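N-alpha-acetyltransferase 35, NatC auxiliary subunit (Saccharomyces cerevisiae, PDB 6YGA) serves as the auxiliary subunit of the heterotrimeric NatC N-terminal acetyltransferase, which acetylates the N-terminal methionine of the L-A virus Gag protein. Local coordinates at residues P191-V196 and H232-L237; T238-K243 and F347-R352. All coordinates share one frame; numbering follows the deposited sequence.

Interaction 1: P191-V196 and H232-L237; sequences PGQDVV and HLEDHL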
ATOM      1  N   PRO B 191     -23.882  22.345  -2.834  1.00 74.43           N
ATOM      2  CA  PRO B 191     -24.344  23.078  -1.649  1.00 75.27           C
ATOM      3  C   PRO B 191     -23.588  22.672  -0.393  1.00 72.32           C
ATOM      4  O   PRO B 191     -22.885  21.660  -0.340  1.00 72.43           O
ATOM      5  CB  PRO B 191     -25.825  22.698  -1.556  1.00 76.83           C
ATOM      6  CG  PRO B 191     -25.912  21.376  -2.232  1.00 76.24           C
ATOM      7  CD  PRO B 191     -24.912  21.431  -3.352  1.00 74.86           C
ATOM      8  N   GLY B 192     -23.752  23.499   0.640  1.00 72.74           N
ATOM      9  CA  GLY B 192     -23.109  23.267   1.914  1.00 70.47           C
ATOM     10  C   GLY B 192     -23.783  22.172   2.717  1.00 67.52           C
ATOM     11  O   GLY B 192     -24.798  21.597   2.322  1.00 68.53           O
ATOM     12  N   GLN B 193     -23.195  21.888   3.882  1.00 64.15           N
ATOM     13  CA  GLN B 193     -23.672  20.776   4.700  1.00 62.30           C
ATOM     14  C   GLN B 193     -25.101  21.003   5.177  1.00 65.70           C
ATOM     15  O   GLN B 193     -25.905  20.064   5.212  1.00 66.29           O
ATOM     16  CB  GLN B 193     -22.741  20.567   5.893  1.00 59.95           C
ATOM     17  CG  GLN B 193     -23.024  19.301   6.684  1.00 59.35           C
ATOM     18  CD  GLN B 193     -22.373  19.313   8.052  1.00 58.96           C
ATOM     19  OE1 GLN B 193     -22.456  20.300   8.784  1.00 59.86           O
ATOM     20  NE2 GLN B 193     -21.721  18.213   8.406  1.00 56.76           N
ATOM     21  N   ASP B 194     -25.438  22.241   5.546  1.00 68.38           N
ATOM     22  CA  ASP B 194     -26.772  22.516   6.071  1.00 72.99           C
ATOM     23  C   ASP B 194     -27.848  22.202   5.039  1.00 73.82           C
ATOM     24  O   ASP B 194     -28.893  21.632   5.375  1.00 73.68           O
ATOM     25  CB  ASP B 194     -26.868  23.974   6.520  1.00 79.44           C
ATOM     26  CG  ASP B 194     -25.848  24.324   7.586  1.00 83.31           C
ATOM     27  OD1 ASP B 194     -25.549  23.458   8.436  1.00 83.31           O
ATOM     28  OD2 ASP B 194     -25.344  25.466   7.575  1.00 86.36           O
ATOM     29  N   VAL B 195     -27.605  22.554   3.775  1.00 74.14           N
ATOM     30  CA  VAL B 195     -28.584  22.291   2.724  1.00 74.77           C
ATOM     31  C   VAL B 195     -28.761  20.792   2.519  1.00 72.16           C
ATOM     32  O   VAL B 195     -29.884  20.299   2.358  1.00 72.79           O
ATOM     33  CB  VAL B 195     -28.166  22.998   1.421  1.00 74.30           C
ATOM     34  CG1 VAL B 195     -29.159  22.698   0.305  1.00 75.04           C
ATOM     35  CG2 VAL B 195     -28.050  24.499   1.648  1.00 75.01           C
ATOM     36  N   VAL B 196     -27.656  20.042   2.540  1.00 69.58           N
ATOM     37  CA  VAL B 196     -27.725  18.602   2.308  1.00 68.33           C
ATOM     38  C   VAL B 196     -28.482  17.906   3.434  1.00 69.48           C
ATOM     39  O   VAL B 196     -29.327  17.037   3.187  1.00 69.97           O
ATOM     40  CB  VAL B 196     -26.306  18.028   2.134  1.00 64.05           C
ATOM     41  CG1 VAL B 196     -26.354  16.521   1.948  1.00 61.45           C
ATOM     42  CG2 VAL B 196     -25.611  18.693   0.953  1.00 64.00           C
ATOM     43  N   HIS B 232     -22.322  13.817   8.087  1.00 57.49           N
ATOM     44  CA  HIS B 232     -21.837  14.404   9.328  1.00 60.24           C
ATOM     45  C   HIS B 232     -20.399  14.026   9.655  1.00 57.98           C
ATOM     46  O   HIS B 232     -19.893  14.454  10.698  1.00 58.34           O
ATOM     47  CB  HIS B 232     -22.738  13.994  10.490  1.00 63.76           C
ATOM     48  CG  HIS B 232     -23.917  14.895  10.686  1.00 68.43           C
ATOM     49  ND1 HIS B 232     -23.818  16.125  11.298  1.00 70.33           N
ATOM     50  CD2 HIS B 232     -25.221  14.741  10.356  1.00 70.52           C
ATOM     51  CE1 HIS B 232     -25.010  16.693  11.335  1.00 72.35           C
ATOM     52  NE2 HIS B 232     -25.879  15.874  10.771  1.00 72.42           N
ATOM     53  N   LEU B 233     -19.731  13.238   8.810  1.00 56.08           N
ATOM     54  CA  LEU B 233     -18.373  12.817   9.135  1.00 54.36           C
ATOM     55  C   LEU B 233     -17.390  13.976   9.062  1.00 55.37           C
ATOM     56  O   LEU B 233     -16.329  13.926   9.693  1.00 54.94           O
ATOM     57  CB  LEU B 233     -17.920  11.688   8.210  1.00 50.92           C
ATOM     58  CG  LEU B 233     -18.478  10.296   8.522  1.00 51.50           C
ATOM     59  CD1 LEU B 233     -18.001   9.280   7.491  1.00 51.02           C
ATOM     60  CD2 LEU B 233     -18.082   9.872   9.924  1.00 49.87           C
ATOM     61  N   GLU B 234     -17.718  15.024   8.306  1.00 56.05           N
ATOM     62  CA  GLU B 234     -16.818  16.165   8.214  1.00 54.80           C
ATOM     63  C   GLU B 234     -16.766  16.975   9.504  1.00 53.54           C
ATOM     64  O   GLU B 234     -15.872  17.819   9.648  1.00 57.83           O
ATOM     65  CB  GLU B 234     -17.225  17.066   7.046  1.00 56.97           C
ATOM     66  CG  GLU B 234     -18.463  17.896   7.301  1.00 60.84           C
ATOM     67  CD  GLU B 234     -18.664  18.968   6.250  1.00 63.42           C
ATOM     68  OE1 GLU B 234     -18.147  18.804   5.124  1.00 63.75           O
ATOM     69  OE2 GLU B 234     -19.330  19.981   6.554  1.00 65.26           O
ATOM     70  N   ASP B 235     -17.684  16.733  10.446  1.00 49.99           N
ATOM     71  CA  ASP B 235     -17.669  17.471  11.706  1.00 50.87           C
ATOM     72  C   ASP B 235     -16.382  17.226  12.486  1.00 51.10           C
ATOM     73  O   ASP B 235     -15.941  18.097  13.243  1.00 50.80           O
ATOM     74  CB  ASP B 235     -18.880  17.094  12.567  1.00 52.31           C
ATOM     75  CG  ASP B 235     -20.210  17.407  11.896  1.00 57.11           C
ATOM     76  OD1 ASP B 235     -20.264  18.310  11.035  1.00 58.17           O
ATOM     77  OD2 ASP B 235     -21.211  16.745  12.242  1.00 59.34           O
ATOM     78  N   HIS B 236     -15.760  16.057  12.311  1.00 49.44           N
ATOM     79  CA  HIS B 236     -14.570  15.733  13.089  1.00 51.42           C
ATOM     80  C   HIS B 236     -13.343  16.511  12.632  1.00 53.35           C
ATOM     81  O   HIS B 236     -12.348  16.553  13.364  1.00 53.52           O
ATOM     82  CB  HIS B 236     -14.304  14.229  13.034  1.00 49.19           C
ATOM     83  CG  HIS B 236     -15.466  13.404  13.488  1.00 49.71           C
ATOM     84  ND1 HIS B 236     -15.999  13.502  14.756  1.00 50.53           N
ATOM     85  CD2 HIS B 236     -16.210  12.479  12.837  1.00 48.92           C
ATOM     86  CE1 HIS B 236     -17.018  12.669  14.869  1.00 49.94           C
ATOM     87  NE2 HIS B 236     -17.166  12.035  13.719  1.00 49.07           N
ATOM     88  N   LEU B 237     -13.390  17.135  11.457  1.00 56.43           N
ATOM     89  CA  LEU B 237     -12.311  18.002  10.995  1.00 57.46           C
ATOM     90  C   LEU B 237     -12.671  19.480  11.044  1.00 58.47           C
ATOM     91  O   LEU B 237     -11.833  20.300  11.430  1.00 58.32           O
ATOM     92  CB  LEU B 237     -11.901  17.638   9.567  1.00 58.65           C
ATOM     93  CG  LEU B 237     -10.986  16.427   9.399  1.00 60.63           C
ATOM     94  CD1 LEU B 237     -10.291  16.499   8.055  1.00 63.26           C
ATOM     95  CD2 LEU B 237      -9.973  16.342  10.532  1.00 60.65           C
TER

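Interaction 2: T238-K243 and F347-R352; sequences TDYSTK and FIRDDR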
ATOM      1  N   THR B 238     -13.896  19.842  10.655  1.00 60.48           N
ATOM      2  CA  THR B 238     -14.274  21.252  10.639  1.00 63.00           C
ATOM      3  C   THR B 238     -14.325  21.824  12.050  1.00 64.51           C
ATOM      4  O   THR B 238     -13.835  22.933  12.295  1.00 68.04           O
ATOM      5  CB  THR B 238     -15.623  21.433   9.944  1.00 61.45           C
ATOM      6  OG1 THR B 238     -16.648  20.787  10.708  1.00 61.13           O
ATOM      7  CG2 THR B 238     -15.590  20.838   8.546  1.00 58.08           C
ATOM      8  N   ASP B 239     -14.909  21.082  12.989  1.00 63.46           N
ATOM      9  CA  ASP B 239     -15.031  21.521  14.370  1.00 64.97           C
ATOM     10  C   ASP B 239     -14.255  20.645  15.341  1.00 60.40           C
ATOM     11  O   ASP B 239     -14.263  20.927  16.545  1.00 59.44           O
ATOM     12  CB  ASP B 239     -16.510  21.558  14.782  1.00 70.47           C
ATOM     13  CG  ASP B 239     -17.394  22.218  13.738  1.00 75.08           C
ATOM     14  OD1 ASP B 239     -17.000  23.275  13.201  1.00 77.94           O
ATOM     15  OD2 ASP B 239     -18.482  21.675  13.452  1.00 76.00           O
ATOM     16  N   TYR B 240     -13.585  19.596  14.855  1.00 56.37           N
ATOM     17  CA  TYR B 240     -12.840  18.662  15.704  1.00 54.04           C
ATOM     18  C   TYR B 240     -13.739  18.076  16.788  1.00 56.05           C
ATOM     19  O   TYR B 240     -13.332  17.897  17.938  1.00 58.18           O
ATOM     20  CB  TYR B 240     -11.596  19.323  16.302  1.00 52.57           C
ATOM     21  CG  TYR B 240     -10.625  19.796  15.243  1.00 49.07           C
ATOM     22  CD1 TYR B 240      -9.912  18.883  14.476  1.00 44.77           C
ATOM     23  CD2 TYR B 240     -10.435  21.149  14.996  1.00 49.18           C
ATOM     24  CE1 TYR B 240      -9.031  19.305  13.496  1.00 42.90           C
ATOM     25  CE2 TYR B 240      -9.554  21.581  14.018  1.00 47.48           C
ATOM     26  CZ  TYR B 240      -8.855  20.654  13.272  1.00 45.13           C
ATOM     27  OH  TYR B 240      -7.978  21.079  12.300  1.00 46.07           O
ATOM     28  N   SER B 241     -14.976  17.774  16.408  1.00 56.36           N
ATOM     29  CA  SER B 241     -15.945  17.223  17.341  1.00 56.17           C
ATOM     30  C   SER B 241     -15.564  15.801  17.732  1.00 53.84           C
ATOM     31  O   SER B 241     -15.138  15.000  16.896  1.00 50.80           O
ATOM     32  CB  SER B 241     -17.341  17.244  16.718  1.00 56.42           C
ATOM     33  OG  SER B 241     -18.285  16.588  17.544  1.00 59.47           O
ATOM     34  N   THR B 242     -15.708  15.497  19.017  1.00 53.82           N
ATOM     35  CA  THR B 242     -15.488  14.152  19.527  1.00 53.77           C
ATOM     36  C   THR B 242     -16.791  13.420  19.813  1.00 54.74           C
ATOM     37  O   THR B 242     -16.755  12.304  20.339  1.00 53.56           O
ATOM     38  CB  THR B 242     -14.634  14.196  20.799  1.00 53.52           C
ATOM     39  OG1 THR B 242     -15.295  14.986  21.795  1.00 53.15           O
ATOM     40  CG2 THR B 242     -13.268  14.798  20.501  1.00 54.50           C
ATOM     41  N   LYS B 243     -17.934  14.017  19.481  1.00 56.61           N
ATOM     42  CA  LYS B 243     -19.217  13.400  19.781  1.00 59.30           C
ATOM     43  C   LYS B 243     -19.448  12.183  18.895  1.00 58.72           C
ATOM     44  O   LYS B 243     -19.046  12.152  17.728  1.00 57.37           O
ATOM     45  CB  LYS B 243     -20.346  14.415  19.606  1.00 61.75           C
ATOM     46  CG  LYS B 243     -20.200  15.637  20.495  1.00 64.78           C
ATOM     47  CD  LYS B 243     -21.208  16.713  20.136  1.00 69.12           C
ATOM     48  CE  LYS B 243     -20.957  17.975  20.945  1.00 73.37           C
ATOM     49  NZ  LYS B 243     -21.870  19.087  20.564  1.00 75.93           N
ATOM     50  N   PHE B 347      -5.129  14.854  14.586  1.00 43.45           N
ATOM     51  CA  PHE B 347      -4.049  14.947  15.563  1.00 45.26           C
ATOM     52  C   PHE B 347      -3.218  16.209  15.355  1.00 48.62           C
ATOM     53  O   PHE B 347      -2.869  16.892  16.325  1.00 51.62           O
ATOM     54  CB  PHE B 347      -3.174  13.693  15.470  1.00 44.55           C
ATOM     55  CG  PHE B 347      -2.184  13.547  16.586  1.00 47.16           C
ATOM     56  CD1 PHE B 347      -2.606  13.274  17.877  1.00 46.96           C
ATOM     57  CD2 PHE B 347      -0.825  13.647  16.337  1.00 47.89           C
ATOM     58  CE1 PHE B 347      -1.688  13.128  18.905  1.00 46.84           C
ATOM     59  CE2 PHE B 347       0.094  13.500  17.358  1.00 47.33           C
ATOM     60  CZ  PHE B 347      -0.339  13.240  18.643  1.00 45.84           C
ATOM     61  N   ILE B 348      -2.901  16.531  14.105  1.00 47.48           N
ATOM     62  CA  ILE B 348      -2.130  17.714  13.740  1.00 49.11           C
ATOM     63  C   ILE B 348      -3.094  18.669  13.051  1.00 53.21           C
ATOM     64  O   ILE B 348      -3.519  18.416  11.916  1.00 54.78           O
ATOM     65  CB  ILE B 348      -0.948  17.357  12.832  1.00 46.96           C
ATOM     66  CG1 ILE B 348      -0.105  16.256  13.480  1.00 46.88           C
ATOM     67  CG2 ILE B 348      -0.106  18.585  12.530  1.00 47.02           C
ATOM     68  CD1 ILE B 348       1.024  15.754  12.612  1.00 47.58           C
ATOM     69  N   ARG B 349      -3.428  19.770  13.720  1.00 54.30           N
ATOM     70  CA  ARG B 349      -4.605  20.554  13.383  1.00 56.67           C
ATOM     71  C   ARG B 349      -4.244  21.825  12.609  1.00 62.91           C
ATOM     72  O   ARG B 349      -3.084  22.084  12.277  1.00 65.79           O
ATOM     73  CB  ARG B 349      -5.388  20.876  14.655  1.00 54.07           C
ATOM     74  CG  ARG B 349      -5.934  19.634  15.338  1.00 52.95           C
ATOM     75  CD  ARG B 349      -6.859  19.965  16.490  1.00 54.80           C
ATOM     76  NE  ARG B 349      -7.450  18.748  17.035  1.00 57.37           N
ATOM     77  CZ  ARG B 349      -8.271  18.707  18.079  1.00 60.95           C
ATOM     78  NH1 ARG B 349      -8.612  19.822  18.712  1.00 62.98           N
ATOM     79  NH2 ARG B 349      -8.752  17.542  18.491  1.00 61.09           N
ATOM     80  N   ASP B 350      -5.274  22.630  12.324  1.00 67.00           N
ATOM     81  CA  ASP B 350      -5.120  23.763  11.415  1.00 71.62           C
ATOM     82  C   ASP B 350      -4.192  24.827  11.983  1.00 72.22           C
ATOM     83  O   ASP B 350      -3.355  25.379  11.259  1.00 74.41           O
ATOM     84  CB  ASP B 350      -6.487  24.375  11.104  1.00 76.93           C
ATOM     85  CG  ASP B 350      -7.324  23.504  10.197  1.00 81.11           C
ATOM     86  OD1 ASP B 350      -6.745  22.814   9.333  1.00 84.37           O
ATOM     87  OD2 ASP B 350      -8.563  23.515  10.346  1.00 84.73           O
ATOM     88  N   ASP B 351      -4.330  25.139  13.272  1.00 71.57           N
ATOM     89  CA  ASP B 351      -3.560  26.206  13.900  1.00 72.81           C
ATOM     90  C   ASP B 351      -2.140  25.788  14.261  1.00 70.73           C
ATOM     91  O   ASP B 351      -1.548  26.388  15.167  1.00 72.70           O
ATOM     92  CB  ASP B 351      -4.293  26.715  15.143  1.00 74.73           C
ATOM     93  CG  ASP B 351      -4.658  25.600  16.101  1.00 76.20           C
ATOM     94  OD1 ASP B 351      -4.658  24.427  15.677  1.00 76.20           O
ATOM     95  OD2 ASP B 351      -4.955  25.900  17.278  1.00 77.67           O
ATOM     96  N   ARG B 352      -1.591  24.789  13.570  1.00 67.66           N
ATOM     97  CA  ARG B 352      -0.234  24.304  13.819  1.00 66.54           C
ATOM     98  C   ARG B 352      -0.054  23.897  15.280  1.00 61.47           C
ATOM     99  O   ARG B 352       0.947  24.223  15.922  1.00 60.34           O
ATOM    100  CB  ARG B 352       0.809  25.344  13.403  1.00 71.57           C
ATOM    101  CG  ARG B 352       0.770  25.698  11.924  1.00 76.15           C
ATOM    102  CD  ARG B 352       1.988  26.505  11.500  1.00 80.93           C
ATOM    103  NE  ARG B 352       3.178  25.674  11.337  1.00 82.31           N
ATOM    104  CZ  ARG B 352       4.149  25.560  12.240  1.00 81.74           C
ATOM    105  NH1 ARG B 352       4.081  26.228  13.384  1.00 81.71           N
ATOM    106  NH2 ARG B 352       5.193  24.779  11.997  1.00 79.83           N
TER
HETATM  107  O   HOH W   1     -11.206  18.796  20.401  1.00 68.08           O

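Interaction 1: P191-V196 and H232-L237
Gln193, in the first turn of helix 193-209, reaches across to the bend after helix 215-231 and hydrogen-bonds Asp235, whose carboxylate also belongs to a His-carboxylate pair with His232, in a mainly helical subunit. Its chain is stretched out, CG anti to the backbone N (chi1 -171°), and this length lets glutamine span the gap with an amide at its end. NE2 donates to Asp235 OD1 over 3.0 Å in a nearly straight bond (172°). The acceptor lies in the amide plane, whereas the donor stands 34° out of the carboxylate plane on its syn side. A weak hydrogen bond to Val231 O gives the same nitrogen a second partner.

That directed bond is the close part of a small contact burying 147 Å². The rest is unbonded packing on partly exposed residues: Glu234 CG lies 3.5 Å from Gln193 NE2, and its OE2 runs alongside Gln193 CB and CD. Glu234 OE1 is hydrogen-bonded to Tyr157 of helix 142-167. The helix start at Gly192, the N-cap, faces solvent.

Histidine suits position 232 because its ring can fix the carboxylate while stacking on His246: His232 ND1 donates in the ring plane to the syn lone pair of Asp235 OD2, 2.8 Å away.

Interaction 2: T238-K243 and F347-R352
An arginine-tyrosine stack joins two surface loops of this helical protein: the link between helices 235-238 and 245-260, and the turn that follows helix 337-347. The side chains of Tyr240 and Arg349 run antiparallel, one over the other, with ring and guanidinium planes only 8° apart. The arginine chain, extended from CG to NE, lies along one ring face: CB and CG pass by the phenol end, CD sits over the centre, 3.6 Å from the ring centroid in a CH-pi contact, and the guanidinium runs on above Tyr240 CB. The cation-pi component is accordingly off-centre, with Arg349 CZ 4.4 Å from the centroid.

Tyrosine suits the place because it offers a flat face for this long chain and a hydroxyl beyond it. Tyr240 OH accepts a hydrogen bond from Asp350 N at 3.1 Å, though a bent one (136°). The carboxylate of Asp350 stands beside the same hydroxyl, OD2 being 3.2 Å from Tyr240 OH. Arg349 also begins a type I beta turn ending at Arg352.

Arginine can serve several partners at once: NE donates to Phe346 O, which steadies the guanidinium, and NH2 makes a long, weak ion pair with Asp314. Arg349 NH1 also donates to a water, 3.3 Å away, which in turn donates weakly to Tyr240 O at 3.4 Å.

The two contacts follow one another along the chain, interaction 1 closing before interaction 2 opens, and their centres lie about 15 Å apart on the same side of the chain's centre. Helix 235-238 joins them: residues of this short helix belong to interaction 1, and its last residue, Thr238, leads into the loop of interaction 2. His236 ND1 is probably hydrogen-bonded to Ser241 O, 2.8 Å away. Together they tie helix 193-209, whose first residues belong to the Mak10 family region, through this short helix to the turn after helix 337-347, in the TPR-like region, so that neighbouring contacts join sequence-distant parts of the subunit.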